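Local coordinates for protein carbon monoxide dehydrogenase (Thermococcus sp. AM4, PDB 6T7J) that catalyses the oxidation of carbon monoxide to carbon dioxide, probably passing the electrons through iron-sulfur clusters to ferredoxin, at residues 92-97 with 198-203; 99-104 with 191-196. All coordinates share one frame; numbering follows the deposited sequence.

Interaction 1. Residues 92-97 with 198-203; sequences MIAAGA and CECMHR
Ala94 meets Cys200 methyl to methylene: Ala94 CB lies 3.8 Å from Cys200 CB. This is the closest approach between the two helices here, and both bonds from the main chain point across the gap. The small alanine lets the backbones come near, with Ala94 CA 6.2 Å from Cys200 CA. Met201 adds a looser apolar contact from the next position, where its SD sits 4.3 Å from Ala94 CB. No hydrogen bond crosses between the segments.

Cys200 touches through CB rather than sulfur. With SG anti to the carbonyl carbon (chi1 -65°), the sulfur stays farther from Ala94 CB than Cys200 CB does. The Cys200 side chain also packs on Leu90, one turn before Ala94, and on His218 and Thr222 of helix 212-242. Met201 also touches Arg91 and packs on Met201 of the second subunit.

The two helices, 81-115 and 193-203, run antiparallel here. They are part of the helical N-terminal portion that, in nickel carbon monoxide dehydrogenases, accompanies the two Rossmann-like domains. On another side of helix 81-115, Ile93 packs on Val561 and Thr565 of helix 558-569.

Further out on helix 193-203, Glu199 and Arg203 form a salt bridge one turn apart. Arg203 grips side-on, with two nitrogens to the same oxygen. Arg203 NH1 is 2.9 Å from Glu199 OE1. Arg203 NE is 3.0 Å from Glu199 OE1. The oxygen lies close to the guanidinium plane, and NE meets its anti lone pair. This double grip should limit rotation of the guanidinium group. Arg203 NH2 has its own salt bridge, to Asp209 OD2. His202 faces the dimer interface, where its ring meets Tyr341 of the second subunit edge-to-face.

Interaction 2. Residues 99-104 with 191-196; sequences AHSDHA and RAIDRE
Ser101 and Ile193 make the apolar part of this contact, with Ser101 CB 4.0 Å from Ile193 CG2. Both side chains leave the backbone toward the other segment. Phe161 of helix 146-162 packs against both, so three helices meet here.

The one polar link across the segments is weak. Ser101 OG lies 3.3 Å from Asp194 OD1 and donates to it. OG reaches across because it is anti to the backbone N (chi1 159°). The stronger partner of Asp194 is Arg105, whose NH2 forms a salt bridge with OD2.

Ionic contacts also brace the start of helix 193-203. Arg191 holds Glu196 side-on: Arg191 NE is 3.1 Å from Glu196 OE2, and Arg191 NH1 is 3.3 Å from Glu196 OE1. Arg191 N also donates to Glu196 OE2, at 2.9 Å, from above the carboxylate plane. The Arg195 guanidinium lies over one face of Arg191, offset toward the rim, and is bound to Asp166.

Ala192 is the N-cap residue. This is the N-terminal end of a short helix laid antiparallel against long helix 81-115, within the helical part of a carbon monoxide dehydrogenase.

How the interactions relate
Both interactions join helix 81-115 to helix 193-203, with centres 10 Å apart. The helices run antiparallel, so interaction 2 is nested inside the chain loop closed by interaction 1. Ala94 and Ser101 are seven residues apart, as are Ile193 and Cys200, about two turns on each helix. A salt bridge ties the two sites: Arg191 NH1 is 2.7 Å from Glu199 OE2. Both also touch the second subunit, where Asp102 OD2 bonds to ND1 of its His202. Near interaction 1, the Met201 side chain is about 12 Å from an iron-sulfur cluster. Near interaction 2, Ala99 and His100 touch Lys559, which lines the pocket of the broken, nickel-free cluster.

Interaction 1. Residues 92-97 with 198-203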
ATOM      1  N   MET A  92       5.224  -4.249  -4.271  1.00 45.40           N
ATOM      2  CA  MET A  92       5.627  -3.575  -5.507  1.00 45.89           C
ATOM      3  C   MET A  92       4.442  -3.427  -6.460  1.00 43.88           C
ATOM      4  O   MET A  92       4.212  -2.351  -7.036  1.00 39.97           O
ATOM      5  CB  MET A  92       6.765  -4.343  -6.181  1.00 50.80           C
ATOM      6  CG  MET A  92       8.048  -4.406  -5.371  1.00 46.63           C
ATOM      7  SD  MET A  92       9.429  -5.065  -6.325  1.00 52.65           S
ATOM      8  CE  MET A  92      10.200  -3.548  -6.891  1.00 42.65           C
ATOM      9  N   ILE A  93       3.683  -4.510  -6.644  1.00 46.09           N
ATOM     10  CA  ILE A  93       2.500  -4.454  -7.503  1.00 44.71           C
ATOM     11  C   ILE A  93       1.504  -3.431  -6.970  1.00 47.10           C
ATOM     12  O   ILE A  93       0.908  -2.661  -7.737  1.00 46.26           O
ATOM     13  CB  ILE A  93       1.856  -5.848  -7.629  1.00 47.09           C
ATOM     14  CG1 ILE A  93       2.781  -6.805  -8.380  1.00 45.73           C
ATOM     15  CG2 ILE A  93       0.504  -5.750  -8.332  1.00 44.66           C
ATOM     16  CD1 ILE A  93       2.291  -8.232  -8.385  1.00 40.52           C
ATOM     17  N   ALA A  94       1.301  -3.418  -5.649  1.00 44.90           N
ATOM     18  CA  ALA A  94       0.387  -2.462  -5.036  1.00 40.80           C
ATOM     19  C   ALA A  94       0.804  -1.031  -5.335  1.00 42.73           C
ATOM     20  O   ALA A  94      -0.033  -0.199  -5.698  1.00 42.28           O
ATOM     21  CB  ALA A  94       0.320  -2.695  -3.527  1.00 44.00           C
ATOM     22  N   ALA A  95       2.100  -0.729  -5.206  1.00 35.30           N
ATOM     23  CA  ALA A  95       2.557   0.641  -5.427  1.00 41.55           C
ATOM     24  C   ALA A  95       2.420   1.053  -6.891  1.00 41.94           C
ATOM     25  O   ALA A  95       2.029   2.190  -7.187  1.00 36.52           O
ATOM     26  CB  ALA A  95       4.002   0.792  -4.956  1.00 40.03           C
ATOM     27  N   GLY A  96       2.732   0.148  -7.821  1.00 41.17           N
ATOM     28  CA  GLY A  96       2.568   0.483  -9.231  1.00 40.06           C
ATOM     29  C   GLY A  96       1.113   0.708  -9.612  1.00 40.94           C
ATOM     30  O   GLY A  96       0.769   1.692 -10.290  1.00 42.25           O
ATOM     31  N   ALA A  97       0.240  -0.210  -9.185  1.00 37.02           N
ATOM     32  CA  ALA A  97      -1.188  -0.038  -9.416  1.00 43.87           C
ATOM     33  C   ALA A  97      -1.691   1.256  -8.795  1.00 43.08           C
ATOM     34  O   ALA A  97      -2.528   1.946  -9.384  1.00 48.98           O
ATOM     35  CB  ALA A  97      -1.956  -1.237  -8.859  1.00 46.42           C
ATOM     36  N   CYS A 198      -5.414  -1.724  -1.285  1.00 44.31           N
ATOM     37  CA  CYS A 198      -5.486  -1.803   0.168  1.00 39.23           C
ATOM     38  C   CYS A 198      -5.452  -3.251   0.648  1.00 48.05           C
ATOM     39  O   CYS A 198      -4.864  -3.551   1.693  1.00 41.68           O
ATOM     40  CB  CYS A 198      -6.743  -1.082   0.655  1.00 43.65           C
ATOM     41  SG  CYS A 198      -7.295  -1.515   2.307  1.00 51.14           S
ATOM     42  N   GLU A 199      -6.054  -4.170  -0.116  1.00 48.46           N
ATOM     43  CA  GLU A 199      -6.011  -5.576   0.266  1.00 43.08           C
ATOM     44  C   GLU A 199      -4.611  -6.148   0.122  1.00 46.02           C
ATOM     45  O   GLU A 199      -4.226  -7.026   0.900  1.00 43.24           O
ATOM     46  CB  GLU A 199      -6.998  -6.405  -0.560  1.00 44.26           C
ATOM     47  CG  GLU A 199      -6.885  -7.911  -0.291  1.00 44.44           C
ATOM     48  CD  GLU A 199      -8.088  -8.704  -0.764  1.00 46.72           C
ATOM     49  OE1 GLU A 199      -7.989  -9.949  -0.819  1.00 45.27           O
ATOM     50  OE2 GLU A 199      -9.128  -8.088  -1.076  1.00 48.90           O
ATOM     51  N   CYS A 200      -3.831  -5.687  -0.857  1.00 43.34           N
ATOM     52  CA  CYS A 200      -2.435  -6.115  -0.887  1.00 46.65           C
ATOM     53  C   CYS A 200      -1.702  -5.606   0.350  1.00 44.20           C
ATOM     54  O   CYS A 200      -0.973  -6.357   1.007  1.00 45.57           O
ATOM     55  CB  CYS A 200      -1.732  -5.642  -2.163  1.00 46.99           C
ATOM     56  SG  CYS A 200      -2.311  -6.325  -3.728  1.00 50.88           S
ATOM     57  N   MET A 201      -1.912  -4.332   0.698  1.00 45.48           N
ATOM     58  CA  MET A 201      -1.261  -3.804   1.899  1.00 38.60           C
ATOM     59  C   MET A 201      -1.694  -4.554   3.157  1.00 45.36           C
ATOM     60  O   MET A 201      -0.929  -4.639   4.124  1.00 45.89           O
ATOM     61  CB  MET A 201      -1.539  -2.307   2.043  1.00 40.04           C
ATOM     62  CG  MET A 201      -0.856  -1.454   0.982  1.00 43.03           C
ATOM     63  SD  MET A 201       0.835  -1.989   0.642  1.00 44.51           S
ATOM     64  CE  MET A 201       1.645  -1.557   2.185  1.00 41.58           C
ATOM     65  N   HIS A 202      -2.910  -5.107   3.160  1.00 44.16           N
ATOM     66  CA  HIS A 202      -3.372  -5.897   4.300  1.00 43.02           C
ATOM     67  C   HIS A 202      -2.783  -7.306   4.291  1.00 40.37           C
ATOM     68  O   HIS A 202      -2.378  -7.815   5.342  1.00 42.03           O
ATOM     69  CB  HIS A 202      -4.903  -5.957   4.311  1.00 44.52           C
ATOM     70  CG  HIS A 202      -5.471  -6.856   5.368  1.00 45.00           C
ATOM     71  ND1 HIS A 202      -6.645  -7.557   5.196  1.00 43.66           N
ATOM     72  CD2 HIS A 202      -5.028  -7.166   6.610  1.00 46.28           C
ATOM     73  CE1 HIS A 202      -6.901  -8.261   6.284  1.00 47.17           C
ATOM     74  NE2 HIS A 202      -5.933  -8.044   7.158  1.00 47.75           N
ATOM     75  N   ARG A 203      -2.724  -7.948   3.121  1.00 40.23           N
ATOM     76  CA  ARG A 203      -2.243  -9.325   3.038  1.00 46.02           C
ATOM     77  C   ARG A 203      -0.780  -9.430   3.447  1.00 42.67           C
ATOM     78  O   ARG A 203      -0.379 -10.394   4.113  1.00 43.79           O
ATOM     79  CB  ARG A 203      -2.432  -9.863   1.619  1.00 43.36           C
ATOM     80  CG  ARG A 203      -3.844 -10.301   1.285  1.00 39.68           C
ATOM     81  CD  ARG A 203      -3.916 -10.871  -0.127  1.00 39.35           C
ATOM     82  NE  ARG A 203      -5.280 -11.242  -0.498  1.00 46.44           N
ATOM     83  CZ  ARG A 203      -5.751 -12.485  -0.478  1.00 40.81           C
ATOM     84  NH1 ARG A 203      -7.007 -12.722  -0.829  1.00 43.56           N
ATOM     85  NH2 ARG A 203      -4.969 -13.489  -0.104  1.00 41.16           N
TER

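Interaction 2. Residues 99-104 with 191-196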
ATOM      1  N   ALA A  99       0.052   4.090  -8.241  1.00 42.02           N
ATOM      2  CA  ALA A  99       0.496   5.223  -9.046  1.00 41.48           C
ATOM      3  C   ALA A  99      -0.400   5.407 -10.266  1.00 44.49           C
ATOM      4  O   ALA A  99      -0.895   6.515 -10.538  1.00 45.18           O
ATOM      5  CB  ALA A  99       1.952   5.027  -9.466  1.00 45.25           C
ATOM      6  N   HIS A 100      -0.636   4.318 -11.008  1.00 47.36           N
ATOM      7  CA  HIS A 100      -1.491   4.427 -12.188  1.00 43.36           C
ATOM      8  C   HIS A 100      -2.917   4.814 -11.812  1.00 44.60           C
ATOM      9  O   HIS A 100      -3.576   5.563 -12.547  1.00 43.57           O
ATOM     10  CB  HIS A 100      -1.470   3.119 -12.976  1.00 39.33           C
ATOM     11  CG  HIS A 100      -0.208   2.910 -13.754  1.00 46.78           C
ATOM     12  ND1 HIS A 100       0.318   1.660 -14.002  1.00 47.68           N
ATOM     13  CD2 HIS A 100       0.639   3.795 -14.332  1.00 42.20           C
ATOM     14  CE1 HIS A 100       1.432   1.784 -14.701  1.00 46.99           C
ATOM     15  NE2 HIS A 100       1.649   3.069 -14.916  1.00 46.45           N
ATOM     16  N   SER A 101      -3.393   4.354 -10.654  1.00 45.18           N
ATOM     17  CA  SER A 101      -4.754   4.655 -10.234  1.00 44.55           C
ATOM     18  C   SER A 101      -4.911   6.117  -9.842  1.00 48.35           C
ATOM     19  O   SER A 101      -5.938   6.729 -10.138  1.00 49.64           O
ATOM     20  CB  SER A 101      -5.151   3.755  -9.072  1.00 49.16           C
ATOM     21  OG  SER A 101      -6.222   4.344  -8.358  1.00 60.96           O
ATOM     22  N   ASP A 102      -3.915   6.692  -9.164  1.00 45.88           N
ATOM     23  CA  ASP A 102      -3.993   8.109  -8.817  1.00 45.14           C
ATOM     24  C   ASP A 102      -3.902   8.983 -10.064  1.00 47.51           C
ATOM     25  O   ASP A 102      -4.587  10.013 -10.162  1.00 47.91           O
ATOM     26  CB  ASP A 102      -2.892   8.466  -7.820  1.00 48.41           C
ATOM     27  CG  ASP A 102      -3.433   8.730  -6.422  1.00 50.85           C
ATOM     28  OD1 ASP A 102      -4.642   8.507  -6.196  1.00 49.34           O
ATOM     29  OD2 ASP A 102      -2.650   9.164  -5.550  1.00 49.64           O
ATOM     30  N   HIS A 103      -3.060   8.587 -11.022  1.00 47.64           N
ATOM     31  CA  HIS A 103      -3.050   9.238 -12.333  1.00 43.85           C
ATOM     32  C   HIS A 103      -4.451   9.244 -12.950  1.00 46.83           C
ATOM     33  O   HIS A 103      -4.993  10.302 -13.328  1.00 46.22           O
ATOM     34  CB  HIS A 103      -2.041   8.503 -13.224  1.00 45.94           C
ATOM     35  CG  HIS A 103      -1.793   9.144 -14.554  1.00 48.89           C
ATOM     36  ND1 HIS A 103      -2.566  10.167 -15.057  1.00 59.12           N
ATOM     37  CD2 HIS A 103      -0.852   8.887 -15.494  1.00 49.60           C
ATOM     38  CE1 HIS A 103      -2.111  10.517 -16.247  1.00 54.31           C
ATOM     39  NE2 HIS A 103      -1.071   9.756 -16.535  1.00 52.37           N
ATOM     40  N   ALA A 104      -5.057   8.057 -13.044  1.00 45.40           N
ATOM     41  CA  ALA A 104      -6.403   7.945 -13.593  1.00 43.09           C
ATOM     42  C   ALA A 104      -7.404   8.765 -12.791  1.00 45.12           C
ATOM     43  O   ALA A 104      -8.335   9.339 -13.358  1.00 49.60           O
ATOM     44  CB  ALA A 104      -6.830   6.480 -13.635  1.00 41.71           C
ATOM     45  N   ARG A 191     -12.350  -6.089  -8.380  1.00 45.97           N
ATOM     46  CA  ARG A 191     -13.637  -5.545  -7.966  1.00 43.10           C
ATOM     47  C   ARG A 191     -13.637  -4.027  -7.857  1.00 45.21           C
ATOM     48  O   ARG A 191     -14.500  -3.364  -8.441  1.00 51.52           O
ATOM     49  CB  ARG A 191     -14.049  -6.172  -6.626  1.00 46.33           C
ATOM     50  CG  ARG A 191     -14.034  -7.695  -6.639  1.00 45.75           C
ATOM     51  CD  ARG A 191     -13.740  -8.266  -5.263  1.00 47.17           C
ATOM     52  NE  ARG A 191     -12.383  -7.959  -4.824  1.00 45.32           N
ATOM     53  CZ  ARG A 191     -11.841  -8.410  -3.698  1.00 46.06           C
ATOM     54  NH1 ARG A 191     -10.599  -8.075  -3.378  1.00 47.51           N
ATOM     55  NH2 ARG A 191     -12.540  -9.194  -2.888  1.00 48.70           N
ATOM     56  N   ALA A 192     -12.693  -3.456  -7.112  1.00 46.43           N
ATOM     57  CA  ALA A 192     -12.519  -2.011  -7.038  1.00 45.07           C
ATOM     58  C   ALA A 192     -11.041  -1.735  -6.809  1.00 42.76           C
ATOM     59  O   ALA A 192     -10.415  -2.382  -5.965  1.00 46.40           O
ATOM     60  CB  ALA A 192     -13.369  -1.397  -5.921  1.00 47.64           C
ATOM     61  N   ILE A 193     -10.496  -0.768  -7.550  1.00 48.22           N
ATOM     62  CA  ILE A 193      -9.042  -0.633  -7.667  1.00 45.69           C
ATOM     63  C   ILE A 193      -8.410  -0.338  -6.311  1.00 44.96           C
ATOM     64  O   ILE A 193      -7.513  -1.061  -5.847  1.00 44.73           O
ATOM     65  CB  ILE A 193      -8.687   0.459  -8.692  1.00 46.50           C
ATOM     66  CG1 ILE A 193      -9.534   0.317  -9.957  1.00 45.49           C
ATOM     67  CG2 ILE A 193      -7.232   0.365  -9.035  1.00 44.34           C
ATOM     68  CD1 ILE A 193      -9.319   1.442 -10.962  1.00 46.95           C
ATOM     69  N   ASP A 194      -8.848   0.752  -5.673  1.00 45.94           N
ATOM     70  CA  ASP A 194      -8.306   1.120  -4.369  1.00 44.92           C
ATOM     71  C   ASP A 194      -8.471  -0.009  -3.363  1.00 44.30           C
ATOM     72  O   ASP A 194      -7.597  -0.212  -2.511  1.00 45.43           O
ATOM     73  CB  ASP A 194      -8.979   2.396  -3.861  1.00 44.26           C
ATOM     74  CG  ASP A 194      -8.679   3.604  -4.734  1.00 51.55           C
ATOM     75  OD1 ASP A 194      -7.827   3.491  -5.641  1.00 47.43           O
ATOM     76  OD2 ASP A 194      -9.297   4.668  -4.512  1.00 59.54           O
ATOM     77  N   ARG A 195      -9.564  -0.771  -3.465  1.00 42.29           N
ATOM     78  CA  ARG A 195      -9.727  -1.931  -2.596  1.00 44.51           C
ATOM     79  C   ARG A 195      -8.657  -2.981  -2.867  1.00 48.19           C
ATOM     80  O   ARG A 195      -8.151  -3.608  -1.935  1.00 48.27           O
ATOM     81  CB  ARG A 195     -11.116  -2.543  -2.761  1.00 41.90           C
ATOM     82  CG  ARG A 195     -11.307  -3.787  -1.905  1.00 38.14           C
ATOM     83  CD  ARG A 195     -12.492  -4.622  -2.335  1.00 43.65           C
ATOM     84  NE  ARG A 195     -12.687  -5.757  -1.437  1.00 50.27           N
ATOM     85  CZ  ARG A 195     -13.789  -6.497  -1.396  1.00 51.20           C
ATOM     86  NH1 ARG A 195     -13.878  -7.511  -0.545  1.00 55.05           N
ATOM     87  NH2 ARG A 195     -14.804  -6.224  -2.207  1.00 55.10           N
ATOM     88  N   GLU A 196      -8.297  -3.190  -4.137  1.00 42.13           N
ATOM     89  CA  GLU A 196      -7.253  -4.166  -4.441  1.00 48.81           C
ATOM     90  C   GLU A 196      -5.910  -3.734  -3.862  1.00 46.76           C
ATOM     91  O   GLU A 196      -5.190  -4.546  -3.261  1.00 45.04           O
ATOM     92  CB  GLU A 196      -7.145  -4.379  -5.954  1.00 47.31           C
ATOM     93  CG  GLU A 196      -8.456  -4.728  -6.654  1.00 44.29           C
ATOM     94  CD  GLU A 196      -9.134  -5.960  -6.081  1.00 42.32           C
ATOM     95  OE1 GLU A 196      -8.433  -6.831  -5.525  1.00 45.19           O
ATOM     96  OE2 GLU A 196     -10.374  -6.063  -6.192  1.00 41.00           O
TER